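Local coordinates for cephalosporin hydroxylase CMCI (Streptomyces clavuligerus, PDB 2BM8), which takes part in cephamycin biosynthesis, probably in the hydroxylation and methylation that give the cephalosporin nucleus its 7-alpha-methoxy group, at the interface of chains A and B. Coordinates in Å, arbitrary orientation; residue numbers count along the deposited sequence, not the author numbering. Chains: chain A/B, Cephalosporin hydroxylase CMCI.

The interface of chains A and B. Residues chain A 212-215, 230, 232; chain B 34-35.
Carboxylate oxygen OD1 of B:Asp35 is gripped by the guanidinium of A:Arg230 through two nitrogens at once: NH2 at 3.0 Å arrives on the syn lone pair, while NE comes nearly along the C-O axis. Both bonds lie close to the guanidinium plane, which is turned 30° from the carboxylate. Hydroxyl OG of A:Ser212 adds a weak bond to the same oxygen, and methyl CG1 of A:Val232 packs against the carboxylate carbon CG of B:Asp35 at 3.4 Å.

A second salt bridge runs with the charges exchanged between the chains. B:Arg34 lies alongside A:Asp214, and its CG, anti to the backbone N (chi1 175°), starts an extended chain that presents NE and NH2 side-on, one to each carboxylate oxygen. NE reaches OD1 of A:Asp214 at 3.0 Å on the syn side but well out of the carboxylate plane. NH2 meets the syn lone pair of OD2 at 3.2 Å. That OD2 also sits over one face of the A:Arg230 guanidinium, toward its rim, in a looser salt bridge within chain A; with B:Asp35, two acids and two arginines alternate here, and their charges probably balance. Replacing B:Arg34 with an alanine would probably cost A:Asp214 the two-nitrogen grip from the other chain.

The backbones meet too: A:Asp214 pairs with B:Asp35 in an antiparallel beta bridge between strands 211-214 and 35-37, part of a two-fold symmetric interface between identical subunits of the hexameric deposited assembly, which may be the biological oligomer, though the structure alone does not show it. Next to the bridge, the amide N of A:Met215 donates to carbonyl O of B:Arg34 at 2.9 Å.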
loop_
_atom_site.group_PDB
_atom_site.type_symbol
_atom_site.label_atom_id
_atom_site.label_comp_id
_atom_site.label_asym_id
_atom_site.label_seq_id
_atom_site.Cartn_x
_atom_site.Cartn_y
_atom_site.Cartn_z
ATOM N N SER A 212 -24.686 19.802 14.427
ATOM C CA SER A 212 -23.599 19.930 13.462
ATOM C C SER A 212 -22.495 18.878 13.740
ATOM O O SER A 212 -22.274 18.499 14.887
ATOM C CB SER A 212 -23.021 21.338 13.537
ATOM O OG SER A 212 -22.175 21.465 14.669
ATOM N N MET A 213 -21.833 18.395 12.684
ATOM C CA MET A 213 -20.656 17.534 12.836
ATOM C C MET A 213 -19.463 18.375 13.266
ATOM O O MET A 213 -19.170 19.402 12.646
ATOM C CB MET A 213 -20.309 16.803 11.533
ATOM C CG MET A 213 -19.179 15.787 11.687
ATOM S SD MET A 213 -19.131 14.524 10.386
ATOM C CE MET A 213 -19.118 15.557 8.904
ATOM N N ASP A 214 -18.784 17.922 14.320
ATOM C CA ASP A 214 -17.648 18.617 14.904
ATOM C C ASP A 214 -16.328 18.122 14.315
ATOM O O ASP A 214 -15.803 17.074 14.723
ATOM C CB ASP A 214 -17.643 18.375 16.406
ATOM C CG ASP A 214 -16.523 19.098 17.111
ATOM O OD1 ASP A 214 -15.573 19.558 16.425
ATOM O OD2 ASP A 214 -16.527 19.248 18.360
ATOM N N MET A 215 -15.776 18.909 13.397
ATOM C CA MET A 215 -14.630 18.500 12.600
ATOM C C MET A 215 -13.312 18.387 13.380
ATOM O O MET A 215 -12.317 17.901 12.835
ATOM C CB MET A 215 -14.457 19.464 11.423
ATOM C CG MET A 215 -15.655 19.513 10.461
ATOM S SD MET A 215 -16.043 17.883 9.782
ATOM C CE MET A 215 -14.590 17.610 8.761
ATOM N N ARG A 230 -22.962 17.653 17.642
ATOM C CA ARG A 230 -23.284 18.407 18.855
ATOM C C ARG A 230 -24.293 19.538 18.623
ATOM O O ARG A 230 -24.358 20.121 17.543
ATOM C CB ARG A 230 -22.011 18.965 19.504
ATOM C CG ARG A 230 -21.198 19.887 18.616
ATOM C CD ARG A 230 -20.105 20.613 19.354
ATOM N NE ARG A 230 -19.446 21.616 18.521
ATOM C CZ ARG A 230 -18.470 22.417 18.941
ATOM N NH1 ARG A 230 -18.019 22.333 20.190
ATOM N NH2 ARG A 230 -17.931 23.303 18.112
ATOM N N VAL A 232 -25.378 22.731 18.218
ATOM C CA VAL A 232 -24.688 23.971 17.855
ATOM C C VAL A 232 -25.194 24.456 16.479
ATOM O O VAL A 232 -25.470 23.644 15.581
ATOM C CB VAL A 232 -23.111 23.767 17.836
ATOM C CG1 VAL A 232 -22.403 24.752 16.864
ATOM C CG2 VAL A 232 -22.487 23.873 19.260
ATOM N N ARG B 34 -15.328 24.320 11.855
ATOM C CA ARG B 34 -15.449 23.305 12.888
ATOM C C ARG B 34 -16.846 22.696 12.937
ATOM O O ARG B 34 -17.005 21.521 13.229
ATOM C CB ARG B 34 -15.139 23.918 14.245
ATOM C CG ARG B 34 -15.351 22.961 15.397
ATOM C CD ARG B 34 -14.494 23.242 16.591
ATOM N NE ARG B 34 -14.663 22.186 17.572
ATOM C CZ ARG B 34 -14.115 22.201 18.762
ATOM N NH1 ARG B 34 -13.364 23.233 19.135
ATOM N NH2 ARG B 34 -14.334 21.197 19.592
ATOM N N ASP B 35 -17.861 23.502 12.662
ATOM C CA ASP B 35 -19.239 23.032 12.724
ATOM C C ASP B 35 -19.795 22.775 11.313
ATOM O O ASP B 35 -20.445 23.629 10.715
ATOM C CB ASP B 35 -20.081 24.030 13.531
ATOM C CG ASP B 35 -19.606 24.141 14.978
ATOM O OD1 ASP B 35 -19.617 23.108 15.677
ATOM O OD2 ASP B 35 -19.178 25.195 15.506
#